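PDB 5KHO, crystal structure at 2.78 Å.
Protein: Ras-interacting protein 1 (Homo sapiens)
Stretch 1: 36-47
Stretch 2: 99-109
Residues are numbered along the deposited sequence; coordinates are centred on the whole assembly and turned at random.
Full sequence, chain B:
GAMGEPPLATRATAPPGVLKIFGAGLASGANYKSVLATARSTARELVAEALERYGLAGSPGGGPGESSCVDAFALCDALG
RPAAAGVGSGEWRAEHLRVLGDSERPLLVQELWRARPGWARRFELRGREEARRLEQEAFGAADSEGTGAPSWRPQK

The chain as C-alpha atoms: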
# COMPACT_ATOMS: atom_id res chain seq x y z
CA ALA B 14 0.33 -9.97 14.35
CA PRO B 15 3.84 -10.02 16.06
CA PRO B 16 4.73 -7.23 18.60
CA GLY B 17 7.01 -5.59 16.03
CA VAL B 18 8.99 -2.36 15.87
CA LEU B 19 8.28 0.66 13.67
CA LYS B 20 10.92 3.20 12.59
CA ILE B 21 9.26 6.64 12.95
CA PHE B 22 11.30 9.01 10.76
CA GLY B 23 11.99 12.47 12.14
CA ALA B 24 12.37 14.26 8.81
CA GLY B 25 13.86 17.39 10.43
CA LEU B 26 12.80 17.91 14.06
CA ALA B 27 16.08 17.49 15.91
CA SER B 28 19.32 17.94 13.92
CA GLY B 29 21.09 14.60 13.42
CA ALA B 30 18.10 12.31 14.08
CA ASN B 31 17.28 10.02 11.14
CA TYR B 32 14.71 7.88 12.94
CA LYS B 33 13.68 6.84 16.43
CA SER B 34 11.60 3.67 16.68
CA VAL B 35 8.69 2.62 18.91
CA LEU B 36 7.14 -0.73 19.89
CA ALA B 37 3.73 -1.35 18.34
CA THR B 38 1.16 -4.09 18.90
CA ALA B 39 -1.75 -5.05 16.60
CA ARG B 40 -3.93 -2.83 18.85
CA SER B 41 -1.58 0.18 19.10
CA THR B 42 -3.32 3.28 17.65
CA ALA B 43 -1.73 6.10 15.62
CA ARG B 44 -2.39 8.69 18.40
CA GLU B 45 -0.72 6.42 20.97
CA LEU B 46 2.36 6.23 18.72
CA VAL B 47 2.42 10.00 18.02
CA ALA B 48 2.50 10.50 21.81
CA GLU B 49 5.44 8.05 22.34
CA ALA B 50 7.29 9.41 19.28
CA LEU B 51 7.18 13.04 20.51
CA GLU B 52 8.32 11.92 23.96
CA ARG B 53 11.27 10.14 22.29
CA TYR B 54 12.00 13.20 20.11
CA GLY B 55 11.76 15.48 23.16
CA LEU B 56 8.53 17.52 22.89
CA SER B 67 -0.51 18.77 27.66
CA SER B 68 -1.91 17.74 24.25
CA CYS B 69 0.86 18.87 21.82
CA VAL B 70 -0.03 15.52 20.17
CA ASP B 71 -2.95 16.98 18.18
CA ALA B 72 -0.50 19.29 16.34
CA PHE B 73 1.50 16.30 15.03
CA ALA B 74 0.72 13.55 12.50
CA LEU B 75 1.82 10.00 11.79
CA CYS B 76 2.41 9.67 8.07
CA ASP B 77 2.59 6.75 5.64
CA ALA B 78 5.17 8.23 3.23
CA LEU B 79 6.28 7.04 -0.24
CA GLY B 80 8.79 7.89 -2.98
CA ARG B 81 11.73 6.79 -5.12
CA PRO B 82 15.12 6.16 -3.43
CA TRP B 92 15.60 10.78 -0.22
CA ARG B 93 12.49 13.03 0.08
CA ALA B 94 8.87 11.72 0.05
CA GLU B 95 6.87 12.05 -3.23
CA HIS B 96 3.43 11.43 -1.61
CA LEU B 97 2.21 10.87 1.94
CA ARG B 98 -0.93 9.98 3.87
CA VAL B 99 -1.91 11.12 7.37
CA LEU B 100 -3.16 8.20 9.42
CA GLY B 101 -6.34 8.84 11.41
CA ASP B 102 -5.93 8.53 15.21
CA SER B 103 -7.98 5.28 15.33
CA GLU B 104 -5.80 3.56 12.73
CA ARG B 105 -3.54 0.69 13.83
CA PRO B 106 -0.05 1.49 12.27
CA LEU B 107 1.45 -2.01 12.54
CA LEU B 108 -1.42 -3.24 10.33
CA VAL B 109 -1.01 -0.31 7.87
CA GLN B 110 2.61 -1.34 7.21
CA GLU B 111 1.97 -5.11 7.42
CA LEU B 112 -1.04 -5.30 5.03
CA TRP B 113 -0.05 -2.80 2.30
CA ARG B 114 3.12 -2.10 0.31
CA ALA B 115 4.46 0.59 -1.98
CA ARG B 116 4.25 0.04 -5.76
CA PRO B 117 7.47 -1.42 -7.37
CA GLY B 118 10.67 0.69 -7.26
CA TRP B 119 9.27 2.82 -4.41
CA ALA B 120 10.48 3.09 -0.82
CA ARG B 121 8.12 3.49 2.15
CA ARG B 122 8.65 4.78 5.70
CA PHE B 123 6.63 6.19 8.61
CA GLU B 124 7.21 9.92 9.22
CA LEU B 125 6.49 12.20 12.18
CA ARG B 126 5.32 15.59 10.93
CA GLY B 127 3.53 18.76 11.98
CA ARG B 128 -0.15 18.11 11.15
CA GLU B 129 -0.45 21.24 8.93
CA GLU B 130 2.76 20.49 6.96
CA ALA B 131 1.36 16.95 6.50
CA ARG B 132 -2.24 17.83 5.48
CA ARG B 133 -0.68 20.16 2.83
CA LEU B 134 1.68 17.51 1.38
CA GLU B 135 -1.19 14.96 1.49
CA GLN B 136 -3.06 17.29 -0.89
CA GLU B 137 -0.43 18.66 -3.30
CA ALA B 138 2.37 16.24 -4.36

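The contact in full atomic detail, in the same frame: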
# COMPACT_ATOMS: atom_id res chain seq x y z
N LEU B 36 7.81 0.56 19.90
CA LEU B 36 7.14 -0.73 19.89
C LEU B 36 5.67 -0.54 19.56
O LEU B 36 5.02 0.37 20.09
CB LEU B 36 7.29 -1.43 21.24
CG LEU B 36 8.57 -2.26 21.40
CD1 LEU B 36 9.08 -2.19 22.83
CD2 LEU B 36 8.37 -3.71 20.95
N ALA B 37 5.15 -1.38 18.68
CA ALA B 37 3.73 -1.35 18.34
C ALA B 37 3.11 -2.74 18.31
O ALA B 37 3.69 -3.70 17.78
CB ALA B 37 3.51 -0.62 17.02
N THR B 38 1.93 -2.85 18.90
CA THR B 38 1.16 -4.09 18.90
C THR B 38 0.19 -4.07 17.72
O THR B 38 0.24 -3.14 16.91
CB THR B 38 0.46 -4.33 20.27
OG1 THR B 38 -0.51 -3.30 20.52
CG2 THR B 38 1.48 -4.34 21.40
N ALA B 39 -0.67 -5.08 17.60
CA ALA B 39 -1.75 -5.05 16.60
C ALA B 39 -2.87 -4.08 17.00
O ALA B 39 -3.66 -3.66 16.16
CB ALA B 39 -2.30 -6.44 16.35
N ARG B 40 -2.90 -3.72 18.28
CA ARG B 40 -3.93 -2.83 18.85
C ARG B 40 -3.47 -1.38 19.05
O ARG B 40 -4.30 -0.49 19.26
CB ARG B 40 -4.46 -3.41 20.16
CG ARG B 40 -5.70 -4.29 20.01
CD ARG B 40 -5.81 -5.35 21.11
NE ARG B 40 -5.40 -4.90 22.45
CZ ARG B 40 -6.14 -4.14 23.28
NH1 ARG B 40 -5.65 -3.81 24.47
NH2 ARG B 40 -7.35 -3.71 22.94
N SER B 41 -2.15 -1.16 19.00
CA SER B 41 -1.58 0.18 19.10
C SER B 41 -2.21 1.11 18.06
O SER B 41 -2.28 0.75 16.88
CB SER B 41 -0.06 0.12 18.92
OG SER B 41 0.56 -0.44 20.06
N THR B 42 -2.70 2.26 18.52
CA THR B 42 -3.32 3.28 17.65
C THR B 42 -2.28 4.31 17.21
O THR B 42 -1.24 4.45 17.85
CB THR B 42 -4.48 4.03 18.34
OG1 THR B 42 -3.98 4.85 19.40
CG2 THR B 42 -5.56 3.08 18.87
N ALA B 43 -2.59 5.03 16.13
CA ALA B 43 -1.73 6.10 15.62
C ALA B 43 -1.46 7.20 16.66
O ALA B 43 -0.32 7.63 16.80
CB ALA B 43 -2.33 6.70 14.36
N ARG B 44 -2.51 7.61 17.39
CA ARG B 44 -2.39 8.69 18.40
C ARG B 44 -1.49 8.27 19.57
O ARG B 44 -0.67 9.08 20.05
CB ARG B 44 -3.76 9.15 18.91
CG ARG B 44 -3.81 10.62 19.30
CD ARG B 44 -4.65 10.87 20.54
NE ARG B 44 -4.82 12.29 20.83
CZ ARG B 44 -5.14 12.79 22.03
NH1 ARG B 44 -5.33 12.00 23.08
NH2 ARG B 44 -5.27 14.11 22.19
N GLU B 45 -1.62 7.02 20.00
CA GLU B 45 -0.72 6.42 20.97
C GLU B 45 0.74 6.50 20.52
O GLU B 45 1.62 6.83 21.32
CB GLU B 45 -1.08 4.96 21.24
CG GLU B 45 -2.18 4.77 22.27
CD GLU B 45 -2.71 3.34 22.31
OE1 GLU B 45 -2.10 2.44 21.68
OE2 GLU B 45 -3.74 3.11 22.98
N LEU B 46 0.99 6.22 19.24
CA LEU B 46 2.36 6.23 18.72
C LEU B 46 2.90 7.64 18.48
O LEU B 46 4.11 7.84 18.60
CB LEU B 46 2.51 5.34 17.49
CG LEU B 46 2.19 3.84 17.62
CD1 LEU B 46 2.63 3.16 16.34
CD2 LEU B 46 2.82 3.15 18.82
N VAL B 47 2.03 8.59 18.14
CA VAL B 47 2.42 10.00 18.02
C VAL B 47 2.90 10.51 19.38
O VAL B 47 3.96 11.16 19.47
CB VAL B 47 1.29 10.89 17.41
CG1 VAL B 47 1.63 12.37 17.48
CG2 VAL B 47 1.03 10.52 15.96
N VAL B 99 -1.79 10.95 5.92
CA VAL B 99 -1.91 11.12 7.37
C VAL B 99 -2.86 10.06 7.89
O VAL B 99 -4.04 10.06 7.55
CB VAL B 99 -2.41 12.53 7.75
CG1 VAL B 99 -2.56 12.66 9.27
CG2 VAL B 99 -1.47 13.59 7.21
N LEU B 100 -2.33 9.16 8.71
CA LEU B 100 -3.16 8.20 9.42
C LEU B 100 -4.14 8.92 10.33
O LEU B 100 -3.79 9.92 10.96
CB LEU B 100 -2.28 7.25 10.26
CG LEU B 100 -1.67 5.99 9.61
CD1 LEU B 100 -0.74 6.30 8.44
CD2 LEU B 100 -0.96 5.14 10.65
N GLY B 101 -5.39 8.44 10.37
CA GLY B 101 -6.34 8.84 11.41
C GLY B 101 -5.88 8.30 12.77
O GLY B 101 -5.12 7.34 12.83
N ASP B 102 -6.35 8.92 13.85
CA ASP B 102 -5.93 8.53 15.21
C ASP B 102 -6.32 7.11 15.61
O ASP B 102 -5.62 6.50 16.40
CB ASP B 102 -6.49 9.49 16.26
CG ASP B 102 -6.22 10.95 15.94
OD1 ASP B 102 -5.12 11.29 15.45
OD2 ASP B 102 -7.13 11.76 16.20
N SER B 103 -7.43 6.62 15.05
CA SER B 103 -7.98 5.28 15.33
C SER B 103 -7.18 4.16 14.67
O SER B 103 -7.21 3.00 15.12
CB SER B 103 -9.43 5.17 14.86
OG SER B 103 -10.28 6.04 15.58
N GLU B 104 -6.48 4.51 13.59
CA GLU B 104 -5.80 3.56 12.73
C GLU B 104 -4.69 2.83 13.46
O GLU B 104 -3.98 3.43 14.27
CB GLU B 104 -5.26 4.26 11.50
CG GLU B 104 -6.36 4.77 10.59
CD GLU B 104 -5.89 4.98 9.16
OE1 GLU B 104 -5.49 4.00 8.50
OE2 GLU B 104 -5.95 6.14 8.70
N ARG B 105 -4.55 1.53 13.18
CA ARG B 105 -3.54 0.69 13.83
C ARG B 105 -2.29 0.53 12.92
O ARG B 105 -2.30 -0.28 11.99
CB ARG B 105 -4.17 -0.65 14.26
N PRO B 106 -1.21 1.33 13.18
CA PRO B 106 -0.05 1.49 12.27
C PRO B 106 0.73 0.23 11.91
O PRO B 106 1.29 0.16 10.82
CB PRO B 106 0.87 2.47 13.02
CG PRO B 106 -0.06 3.23 13.89
CD PRO B 106 -1.05 2.21 14.36
N LEU B 107 0.78 -0.74 12.82
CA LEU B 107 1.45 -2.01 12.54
C LEU B 107 0.75 -2.72 11.39
O LEU B 107 1.41 -3.26 10.52
CB LEU B 107 1.49 -2.89 13.79
CG LEU B 107 2.38 -4.14 13.73
CD1 LEU B 107 3.84 -3.76 13.95
CD2 LEU B 107 1.93 -5.17 14.75
N LEU B 108 -0.59 -2.68 11.40
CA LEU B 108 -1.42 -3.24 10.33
C LEU B 108 -1.27 -2.50 9.00
O LEU B 108 -1.17 -3.14 7.95
CB LEU B 108 -2.89 -3.29 10.74
CG LEU B 108 -3.45 -4.44 11.60
CD1 LEU B 108 -3.25 -5.80 10.93
CD2 LEU B 108 -2.89 -4.47 13.02
N VAL B 109 -1.24 -1.16 9.05
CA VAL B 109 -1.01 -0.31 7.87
C VAL B 109 0.29 -0.70 7.15
O VAL B 109 0.29 -0.83 5.92
CB VAL B 109 -1.07 1.21 8.22
CG1 VAL B 109 -0.50 2.10 7.10
CG2 VAL B 109 -2.49 1.64 8.57
O HOH W 1 -0.69 -0.90 15.31

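A single water ties the two stretches together, linking Leu-107 N to two carbonyls of the other stretch that it does not hydrogen-bond directly. Water 1 donates to Thr-38 O at 2.9 Å and to Ser-41 O at 2.8 Å, and accepts from Leu-107 N at 2.9 Å. Leu-107 lies in the first turn of a helix, where a backbone NH has no carbonyl one turn earlier within the helix to bind; the water supplies the acceptor and passes the link to two carbonyls of the opposing loop.

Direct polar contact is made by main-chain atoms at the start of the other helix. Ala-43 N donates to Glu-104 O at 2.8 Å, although the angle of 134° at the hydrogen is far from linear. Arg-44 N to Asp-102 O is straighter, at 165°, but its 3.4 Å length makes it a weak bond. Both acceptors belong to the type I turn from Gly-101 to Glu-104, which is closed by Glu-104 N to Gly-101 O at 3.2 Å. Thr-42 caps the same helix through its own side chain: Glu-45 N donates to Thr-42 OG1 at 3.3 Å, and Thr-42 N returns a bond to Glu-45 OE1 at 3.2 Å.

Two CA-H...O contacts run in reciprocal directions, Arg-105 CA to Ser-41 O at 3.3 Å and Thr-42 CA to Glu-104 O at 3.4 Å. They fit the close approach of the chains here, with Thr-42 CA and Arg-105 CA 4.6 Å apart. The side chain of Arg-105 is not modelled beyond CB, so its role cannot be assessed.

Apolar packing completes the contact. Pro-106 CG lies 3.6 Å from Leu-46 CD1 and 4.2 Å from Ala-43 CB, and the latter methyl also reaches Leu-100 CB at 4.1 Å. Farther along, Ala-39 CB meets Leu-108 CD2 at 3.9 Å. Together the stretches bury 557 Å².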